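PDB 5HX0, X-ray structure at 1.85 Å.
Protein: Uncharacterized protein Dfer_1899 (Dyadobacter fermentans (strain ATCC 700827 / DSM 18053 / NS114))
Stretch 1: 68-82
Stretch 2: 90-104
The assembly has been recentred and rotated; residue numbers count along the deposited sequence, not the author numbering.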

ATOM      1  N   ASN A  68       3.356  -2.776  27.534  1.00 12.91           N
ATOM      2  CA  ASN A  68       4.811  -2.876  27.605  1.00  9.82           C
ATOM      3  C   ASN A  68       5.524  -1.533  27.498  1.00 16.57           C
ATOM      4  O   ASN A  68       6.753  -1.520  27.410  1.00 16.35           O
ATOM      5  N   GLY A  69       4.804  -0.417  27.502  1.00 10.97           N
ATOM      6  CA  GLY A  69       5.421   0.893  27.505  1.00 12.98           C
ATOM      7  C   GLY A  69       5.567   1.536  26.136  1.00 14.55           C
ATOM      8  O   GLY A  69       5.854   2.739  26.058  1.00 16.66           O
ATOM      9  N   GLU A  70       5.375   0.777  25.058  1.00 13.50           N
ATOM     10  CA  GLU A  70       5.555   1.321  23.720  1.00 10.36           C
ATOM     11  C   GLU A  70       4.358   2.180  23.340  1.00 13.35           C
ATOM     12  O   GLU A  70       3.213   1.727  23.396  1.00 14.80           O
ATOM     13  N   ILE A  71       4.627   3.423  22.949  1.00 10.80           N
ATOM     14  CA  ILE A  71       3.615   4.318  22.418  1.00  9.87           C
ATOM     15  C   ILE A  71       3.541   4.104  20.913  1.00 13.86           C
ATOM     16  O   ILE A  71       4.561   4.164  20.217  1.00 13.59           O
ATOM     17  N   VAL A  72       2.343   3.846  20.403  1.00 10.47           N
ATOM     18  CA  VAL A  72       2.141   3.585  18.979  1.00 10.60           C
ATOM     19  C   VAL A  72       1.237   4.681  18.439  1.00 11.21           C
ATOM     20  O   VAL A  72       0.090   4.811  18.880  1.00  9.93           O
ATOM     21  N   LEU A  73       1.726   5.456  17.472  1.00 10.75           N
ATOM     22  CA  LEU A  73       0.919   6.514  16.871  1.00  9.59           C
ATOM     23  C   LEU A  73       0.684   6.202  15.397  1.00 11.44           C
ATOM     24  O   LEU A  73       1.643   6.063  14.624  1.00 12.60           O
ATOM     25  N   ALA A  74      -0.593   6.125  15.013  1.00  6.94           N
ATOM     26  CA  ALA A  74      -1.003   5.835  13.638  1.00  6.00           C
ATOM     27  C   ALA A  74      -1.362   7.136  12.949  1.00  7.27           C
ATOM     28  O   ALA A  74      -1.911   8.041  13.585  1.00 10.12           O
ATOM     29  N   PHE A  75      -1.054   7.235  11.655  1.00 11.84           N
ATOM     30  CA  PHE A  75      -1.469   8.409  10.902  1.00 10.04           C
ATOM     31  C   PHE A  75      -1.605   8.050   9.431  1.00 12.44           C
ATOM     32  O   PHE A  75      -1.193   6.977   8.975  1.00 10.72           O
ATOM     33  N   ARG A  76      -2.254   8.950   8.706  1.00  9.34           N
ATOM     34  CA  ARG A  76      -2.394   8.848   7.259  1.00 10.01           C
ATOM     35  C   ARG A  76      -1.172   9.473   6.610  1.00  8.19           C
ATOM     36  O   ARG A  76      -0.840  10.630   6.894  1.00  9.76           O
ATOM     37  N   ARG A  77      -0.526   8.728   5.713  1.00  9.85           N
ATOM     38  CA  ARG A  77       0.580   9.264   4.928  1.00 11.13           C
ATOM     39  C   ARG A  77       0.269   9.138   3.445  1.00  9.28           C
ATOM     40  O   ARG A  77      -0.134   8.069   2.973  1.00 11.02           O
ATOM     41  N   ALA A  78       0.447  10.234   2.719  1.00 11.05           N
ATOM     42  CA  ALA A  78       0.205  10.299   1.286  1.00 10.45           C
ATOM     43  C   ALA A  78       1.266  11.203   0.674  1.00  9.81           C
ATOM     44  O   ALA A  78       1.884  12.008   1.383  1.00 12.77           O
ATOM     45  N   PRO A  79       1.506  11.097  -0.634  1.00 10.63           N
ATOM     46  CA  PRO A  79       2.438  12.032  -1.267  1.00 12.52           C
ATOM     47  C   PRO A  79       2.004  13.466  -1.035  1.00 13.17           C
ATOM     48  O   PRO A  79       0.815  13.787  -1.101  1.00 16.11           O
ATOM     49  N   ASP A  80       2.974  14.324  -0.708  1.00 11.76           N
ATOM     50  CA  ASP A  80       2.777  15.751  -0.943  1.00  8.83           C
ATOM     51  C   ASP A  80       2.824  15.957  -2.447  1.00 12.70           C
ATOM     52  O   ASP A  80       3.847  15.666  -3.070  1.00 16.81           O
ATOM     53  N   ARG A  81       1.712  16.426  -3.033  1.00 13.98           N
ATOM     54  CA  ARG A  81       1.594  16.440  -4.489  1.00 12.61           C
ATOM     55  C   ARG A  81       2.598  17.378  -5.138  1.00 14.57           C
ATOM     56  O   ARG A  81       2.783  17.313  -6.359  1.00 15.99           O
ATOM     57  N   LYS A  82       3.270  18.237  -4.352  1.00 13.37           N
ATOM     58  CA  LYS A  82       4.354  19.032  -4.917  1.00 21.24           C
ATOM     59  C   LYS A  82       5.479  18.171  -5.481  1.00 20.19           C
ATOM     60  O   LYS A  82       6.200  18.630  -6.376  1.00 18.89           O
ATOM     61  N   ASN A  90      -4.672  17.794  -1.506  1.00 16.21           N
ATOM     62  CA  ASN A  90      -5.936  17.727  -0.787  1.00 16.86           C
ATOM     63  C   ASN A  90      -5.971  16.441   0.050  1.00 12.80           C
ATOM     64  O   ASN A  90      -4.930  15.842   0.328  1.00 14.86           O
ATOM     65  N   HIS A  91      -7.161  16.042   0.491  1.00 13.56           N
ATOM     66  CA  HIS A  91      -7.254  14.916   1.403  1.00 15.80           C
ATOM     67  C   HIS A  91      -7.688  13.618   0.706  1.00 17.67           C
ATOM     68  O   HIS A  91      -8.123  12.679   1.381  1.00 13.92           O
ATOM     69  N   VAL A  92      -7.566  13.528  -0.618  1.00 13.72           N
ATOM     70  CA  VAL A  92      -7.770  12.253  -1.298  1.00 13.76           C
ATOM     71  C   VAL A  92      -6.538  11.938  -2.134  1.00 14.28           C
ATOM     72  O   VAL A  92      -5.949  12.827  -2.766  1.00 14.84           O
ATOM     73  N   ASP A  93      -6.158  10.674  -2.130  1.00 11.69           N
ATOM     74  CA  ASP A  93      -5.023  10.199  -2.913  1.00 11.13           C
ATOM     75  C   ASP A  93      -5.092   8.678  -2.937  1.00 10.28           C
ATOM     76  O   ASP A  93      -5.206   8.078  -1.864  1.00 11.28           O
ATOM     77  N   PRO A  94      -5.042   8.010  -4.105  1.00 10.36           N
ATOM     78  CA  PRO A  94      -5.128   6.533  -4.090  1.00 12.05           C
ATOM     79  C   PRO A  94      -4.037   5.885  -3.258  1.00 14.51           C
ATOM     80  O   PRO A  94      -4.242   4.791  -2.716  1.00 10.38           O
ATOM     81  N   ASN A  95      -2.890   6.549  -3.100  1.00 11.87           N
ATOM     82  CA  ASN A  95      -1.778   5.947  -2.373  1.00 13.60           C
ATOM     83  C   ASN A  95      -1.645   6.453  -0.935  1.00 11.78           C
ATOM     84  O   ASN A  95      -0.550   6.385  -0.374  1.00 12.08           O
ATOM     85  N   SER A  96      -2.730   6.929  -0.318  1.00 10.90           N
ATOM     86  CA  SER A  96      -2.681   7.255   1.102  1.00 10.50           C
ATOM     87  C   SER A  96      -2.806   5.961   1.903  1.00 10.16           C
ATOM     88  O   SER A  96      -3.754   5.176   1.707  1.00 12.31           O
ATOM     89  N   TYR A  97      -1.816   5.706   2.751  1.00  9.45           N
ATOM     90  CA  TYR A  97      -1.731   4.497   3.552  1.00 10.41           C
ATOM     91  C   TYR A  97      -1.838   4.816   5.035  1.00  9.64           C
ATOM     92  O   TYR A  97      -1.597   5.937   5.475  1.00  8.25           O
ATOM     93  N   LEU A  98      -2.185   3.800   5.810  1.00  9.71           N
ATOM     94  CA  LEU A  98      -2.182   3.906   7.265  1.00  9.60           C
ATOM     95  C   LEU A  98      -0.820   3.437   7.763  1.00 11.38           C
ATOM     96  O   LEU A  98      -0.435   2.286   7.523  1.00  8.58           O
ATOM     97  N   VAL A  99      -0.083   4.323   8.439  1.00  7.40           N
ATOM     98  CA  VAL A  99       1.265   4.010   8.909  1.00  8.70           C
ATOM     99  C   VAL A  99       1.391   4.394  10.379  1.00 10.99           C
ATOM    100  O   VAL A  99       0.522   5.055  10.951  1.00 10.14           O
ATOM    101  N   SER A 100       2.511   4.000  10.991  1.00  9.47           N
ATOM    102  CA  SER A 100       2.741   4.310  12.398  1.00 12.34           C
ATOM    103  C   SER A 100       4.200   4.649  12.666  1.00  9.16           C
ATOM    104  O   SER A 100       5.104   4.189  11.960  1.00  9.49           O
ATOM    105  N   VAL A 101       4.418   5.437  13.727  1.00  8.18           N
ATOM    106  CA  VAL A 101       5.729   5.585  14.344  1.00  6.18           C
ATOM    107  C   VAL A 101       5.545   5.283  15.822  1.00  8.26           C
ATOM    108  O   VAL A 101       4.420   5.258  16.333  1.00 12.11           O
ATOM    109  N   LYS A 102       6.667   5.012  16.504  1.00  6.49           N
ATOM    110  CA  LYS A 102       6.645   4.491  17.874  1.00 12.89           C
ATOM    111  C   LYS A 102       7.637   5.242  18.756  1.00 15.39           C
ATOM    112  O   LYS A 102       8.617   5.818  18.275  1.00 12.30           O
ATOM    113  N   SER A 103       7.380   5.202  20.067  1.00 10.57           N
ATOM    114  CA  SER A 103       8.185   5.933  21.043  1.00 11.09           C
ATOM    115  C   SER A 103       8.113   5.224  22.387  1.00 13.94           C
ATOM    116  O   SER A 103       7.103   4.603  22.720  1.00 12.59           O
ATOM    117  N   LYS A 104       9.198   5.311  23.152  1.00 14.09           N
ATOM    118  CA  LYS A 104       9.167   4.892  24.546  1.00 20.74           C
ATOM    119  C   LYS A 104       8.813   6.026  25.492  1.00 20.12           C
ATOM    120  O   LYS A 104       8.455   5.764  26.641  1.00 22.39           O
TER

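Strands 71-79 and 97-103 pair antiparallel, with backbone hydrogen bonds from Ile 71 N to Ser 103 O (2.8 Å) down to Tyr 97 N to Arg 77 O (2.9 Å), so side chains alternate between two faces of the sheet. Arg 76, Val 99 and Phe 75 have the most surface covered by the opposing stretch. Arg 76 shares its face with Val 72, Ala 74, Leu 98, Ser 100 and Lys 102. Its first three torsions are all t, and the extended chain carries the guanidinium along to the loop before the second strand. There Ser 96 CB and His 91 O each lie 3.3 Å from Arg 76 NH2, over opposite faces of the group; the angle is too poor for a hydrogen bond to this carbonyl. Waters supply the links instead: water 3 accepts from Arg 76 NH1 (2.9 Å) and donates to Asn 90 O (2.7 Å), while water 4 accepts from Arg 76 NH2 (3.2 Å) and Asp 93 N (3.0 Å) and donates to Ser 96 OG (2.8 Å). On the other face, Phe 75 (chi1 p, chi2 -80°) lays its ring against Val 99 (chi1 m), whose CG2 sits 3.6 Å from the Phe 75 ring centroid, a CH-pi contact. Val 99 CG2 also reaches Arg 77 CB (3.8 Å), and Val 101 CG1 meets the ring edge at Phe 75 CE1 (4.2 Å). Arg 81, m at chi1 to chi3, curls back so that NH1 donates to Asp 93 OD2 (2.8 Å) in a salt bridge. Glu 70 OE1 and Lys 102 NZ form a long salt bridge (3.8 Å), supplemented by water 2, which donates to Glu 70 OE1 (2.8 Å) and accepts from Lys 102 NZ (2.7 Å).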

ATOM      1  CB  ASN A  68       5.337  -3.829  26.523  1.00 11.54           C
ATOM      2  CG  ASN A  68       5.190  -3.273  25.115  1.00 17.21           C
ATOM      3  OD1 ASN A  68       4.770  -2.137  24.898  1.00 12.40           O
ATOM      4  ND2 ASN A  68       5.558  -4.084  24.147  1.00 20.47           N
ATOM      5  CB  GLU A  70       5.741   0.191  22.707  1.00 11.78           C
ATOM      6  CG  GLU A  70       6.039   0.694  21.296  1.00 15.17           C
ATOM      7  CD  GLU A  70       6.436  -0.464  20.386  1.00 23.89           C
ATOM      8  OE1 GLU A  70       5.534  -1.126  19.830  1.00 25.49           O
ATOM      9  OE2 GLU A  70       7.648  -0.727  20.258  1.00 36.29           O
ATOM     10  CB  ILE A  71       3.971   5.778  22.752  1.00 11.87           C
ATOM     11  CG1 ILE A  71       4.159   5.945  24.266  1.00 14.94           C
ATOM     12  CG2 ILE A  71       2.912   6.749  22.194  1.00 10.15           C
ATOM     13  CD1 ILE A  71       5.010   7.156  24.621  1.00 15.56           C
ATOM     14  CB  VAL A  72       1.508   2.207  18.734  1.00 13.55           C
ATOM     15  CG1 VAL A  72       1.399   1.959  17.201  1.00 11.30           C
ATOM     16  CG2 VAL A  72       2.313   1.122  19.416  1.00 13.63           C
ATOM     17  CB  LEU A  73       1.577   7.890  17.052  1.00  7.33           C
ATOM     18  CG  LEU A  73       0.860   9.114  16.445  1.00  9.56           C
ATOM     19  CD1 LEU A  73       1.262  10.391  17.208  1.00 10.36           C
ATOM     20  CD2 LEU A  73       1.159   9.311  14.963  1.00  8.35           C
ATOM     21  CB  ALA A  74      -2.218   4.906  13.611  1.00  7.29           C
ATOM     22  CB  PHE A  75      -0.507   9.610  11.096  1.00  8.97           C
ATOM     23  CG  PHE A  75       0.923   9.347  10.660  1.00  9.74           C
ATOM     24  CD1 PHE A  75       1.792   8.638  11.484  1.00  8.58           C
ATOM     25  CD2 PHE A  75       1.402   9.841   9.458  1.00 11.09           C
ATOM     26  CE1 PHE A  75       3.107   8.405  11.122  1.00 10.75           C
ATOM     27  CE2 PHE A  75       2.726   9.619   9.082  1.00 10.80           C
ATOM     28  CZ  PHE A  75       3.578   8.908   9.910  1.00 11.12           C
ATOM     29  CB  ARG A  76      -3.656   9.584   6.787  1.00  7.29           C
ATOM     30  CG  ARG A  76      -3.853   9.596   5.244  1.00 10.25           C
ATOM     31  CD  ARG A  76      -5.013  10.545   4.879  1.00 10.52           C
ATOM     32  NE  ARG A  76      -5.364  10.525   3.445  1.00  8.79           N
ATOM     33  CZ  ARG A  76      -4.804  11.307   2.522  1.00 11.92           C
ATOM     34  NH1 ARG A  76      -3.833  12.168   2.852  1.00  7.66           N
ATOM     35  NH2 ARG A  76      -5.206  11.225   1.255  1.00 11.65           N
ATOM     36  CB  ARG A  77       1.908   8.575   5.260  1.00  9.14           C
ATOM     37  CG  ARG A  77       3.087   9.334   4.644  1.00 11.62           C
ATOM     38  CD  ARG A  77       4.438   8.787   5.111  1.00  9.21           C
ATOM     39  NE  ARG A  77       4.728   7.504   4.469  1.00 10.73           N
ATOM     40  CZ  ARG A  77       5.932   6.944   4.420  1.00 16.05           C
ATOM     41  NH1 ARG A  77       6.096   5.761   3.810  1.00 14.38           N
ATOM     42  NH2 ARG A  77       6.969   7.568   4.968  1.00 10.75           N
ATOM     43  CB  ALA A  78      -1.201  10.844   0.983  1.00 10.93           C
ATOM     44  CB  PRO A  79       2.369  11.660  -2.755  1.00 18.14           C
ATOM     45  CG  PRO A  79       1.954  10.223  -2.770  1.00 14.41           C
ATOM     46  CD  PRO A  79       1.017  10.068  -1.580  1.00 10.97           C
ATOM     47  CB  ASP A  80       3.854  16.586  -0.255  1.00 13.71           C
ATOM     48  CG  ASP A  80       3.557  18.094  -0.333  1.00 19.05           C
ATOM     49  OD1 ASP A  80       3.309  18.616  -1.453  1.00 18.48           O
ATOM     50  OD2 ASP A  80       3.532  18.750   0.736  1.00 24.98           O
ATOM     51  CB  ARG A  81       0.161  16.811  -4.906  1.00 15.87           C
ATOM     52  CG  ARG A  81      -0.937  15.865  -4.317  1.00 12.07           C
ATOM     53  CD  ARG A  81      -0.761  14.434  -4.777  1.00 12.33           C
ATOM     54  NE  ARG A  81      -0.957  14.334  -6.227  1.00 14.62           N
ATOM     55  CZ  ARG A  81      -1.209  13.195  -6.878  1.00 20.42           C
ATOM     56  NH1 ARG A  81      -1.292  12.044  -6.224  1.00 16.43           N
ATOM     57  NH2 ARG A  81      -1.368  13.207  -8.194  1.00 16.17           N
ATOM     58  CB  LYS A  82       4.907  20.003  -3.870  1.00 19.43           C
ATOM     59  CG  LYS A  82       3.986  21.201  -3.648  1.00 26.09           C
ATOM     60  CD  LYS A  82       4.428  22.033  -2.448  1.00 31.75           C
ATOM     61  CE  LYS A  82       3.476  23.190  -2.187  1.00 40.88           C
ATOM     62  NZ  LYS A  82       3.718  23.799  -0.840  1.00 42.96           N
ATOM     63  CB  ASN A  90      -7.109  17.863  -1.763  1.00 19.80           C
ATOM     64  CG  ASN A  90      -7.129  16.765  -2.826  1.00 24.62           C
ATOM     65  OD1 ASN A  90      -6.549  15.695  -2.645  1.00 17.46           O
ATOM     66  ND2 ASN A  90      -7.788  17.043  -3.954  1.00 25.32           N
ATOM     67  CB  HIS A  91      -8.188  15.261   2.566  1.00 13.32           C
ATOM     68  CG  HIS A  91      -7.655  16.341   3.473  1.00 19.02           C
ATOM     69  ND1 HIS A  91      -8.459  17.052   4.344  1.00 21.69           N
ATOM     70  CD2 HIS A  91      -6.397  16.821   3.649  1.00 19.89           C
ATOM     71  CE1 HIS A  91      -7.721  17.921   5.019  1.00 19.64           C
ATOM     72  NE2 HIS A  91      -6.464  17.805   4.612  1.00 19.44           N
ATOM     73  CB  VAL A  92      -9.053  12.203  -2.174  1.00 17.14           C
ATOM     74  CG1 VAL A  92     -10.304  12.391  -1.305  1.00 19.20           C
ATOM     75  CG2 VAL A  92      -8.996  13.193  -3.335  1.00 17.37           C
ATOM     76  CB  ASP A  93      -3.695  10.679  -2.293  1.00 11.14           C
ATOM     77  CG  ASP A  93      -2.493  10.466  -3.227  1.00 15.54           C
ATOM     78  OD1 ASP A  93      -2.259   9.317  -3.670  1.00 16.94           O
ATOM     79  OD2 ASP A  93      -1.785  11.461  -3.529  1.00 16.42           O
ATOM     80  CB  PRO A  94      -5.001   6.149  -5.577  1.00 12.50           C
ATOM     81  CG  PRO A  94      -4.240   7.336  -6.213  1.00 12.56           C
ATOM     82  CD  PRO A  94      -4.785   8.539  -5.462  1.00 10.01           C
ATOM     83  CB  ASN A  95      -0.479   6.165  -3.141  1.00 13.53           C
ATOM     84  CG  ASN A  95      -0.486   5.431  -4.467  1.00 14.20           C
ATOM     85  OD1 ASN A  95      -0.671   6.033  -5.529  1.00 13.51           O
ATOM     86  ND2 ASN A  95      -0.354   4.108  -4.402  1.00 12.12           N
ATOM     87  CB  SER A  96      -3.769   8.264   1.493  1.00  9.21           C
ATOM     88  OG  SER A  96      -5.092   7.725   1.359  1.00 10.16           O
ATOM     89  CB  TYR A  97      -0.406   3.761   3.308  1.00 10.47           C
ATOM     90  CG  TYR A  97      -0.127   3.422   1.852  1.00  6.59           C
ATOM     91  CD1 TYR A  97      -1.162   3.173   0.960  1.00  7.77           C
ATOM     92  CD2 TYR A  97       1.180   3.355   1.380  1.00 11.10           C
ATOM     93  CE1 TYR A  97      -0.903   2.847  -0.388  1.00 12.06           C
ATOM     94  CE2 TYR A  97       1.458   3.035   0.048  1.00  9.10           C
ATOM     95  CZ  TYR A  97       0.427   2.782  -0.834  1.00 10.82           C
ATOM     96  OH  TYR A  97       0.732   2.471  -2.160  1.00 12.33           O
ATOM     97  CB  LEU A  98      -3.314   3.069   7.859  1.00  6.97           C
ATOM     98  CG  LEU A  98      -4.736   3.274   7.286  1.00 10.63           C
ATOM     99  CD1 LEU A  98      -5.775   2.481   8.118  1.00  5.98           C
ATOM    100  CD2 LEU A  98      -5.140   4.754   7.201  1.00  7.53           C
ATOM    101  CB  VAL A  99       2.352   4.720   8.063  1.00  6.22           C
ATOM    102  CG1 VAL A  99       2.236   4.331   6.585  1.00  9.34           C
ATOM    103  CG2 VAL A  99       2.257   6.208   8.210  1.00  5.45           C
ATOM    104  CB  SER A 100       2.347   3.132  13.317  1.00 12.89           C
ATOM    105  OG  SER A 100       3.202   2.031  13.063  1.00 12.48           O
ATOM    106  CB  VAL A 101       6.371   6.985  14.132  1.00  4.80           C
ATOM    107  CG1 VAL A 101       6.774   7.181  12.636  1.00  4.66           C
ATOM    108  CG2 VAL A 101       5.422   8.087  14.583  1.00 10.34           C
ATOM    109  CB  LYS A 102       6.985   2.985  17.902  1.00 12.62           C
ATOM    110  CG  LYS A 102       5.993   2.130  17.131  1.00 15.96           C
ATOM    111  CD  LYS A 102       6.460   0.665  17.020  1.00 18.20           C
ATOM    112  CE  LYS A 102       5.282  -0.199  16.510  1.00 30.40           C
ATOM    113  NZ  LYS A 102       5.622  -1.598  16.098  1.00 32.84           N
ATOM    114  CB  SER A 103       7.691   7.385  21.201  1.00 12.78           C
ATOM    115  OG  SER A 103       8.438   8.090  22.194  1.00 16.81           O
ATOM    116  CB  LYS A 104      10.516   4.319  24.975  1.00 21.46           C
ATOM    117  CG  LYS A 104      10.879   3.028  24.280  1.00 35.73           C
ATOM    118  CD  LYS A 104      12.343   2.676  24.494  1.00 55.89           C
ATOM    119  CE  LYS A 104      12.819   1.621  23.495  1.00 66.82           C
ATOM    120  NZ  LYS A 104      12.937   2.165  22.106  1.00 73.51           N
TER
HETATM  121  O   HOH W   1       6.155   4.584  28.016  1.00 31.09           O
HETATM  122  O   HOH W   2       7.112  -2.661  18.053  1.00 41.13           O
HETATM  123  O   HOH W   3      -3.652  13.494   0.288  1.00 12.44           O
HETATM  124  O   HOH W   4      -7.189   9.017   0.131  1.00 12.93           O
HETATM  125  O   HOH W   5      -1.819  13.461  -1.687  1.00 13.70           O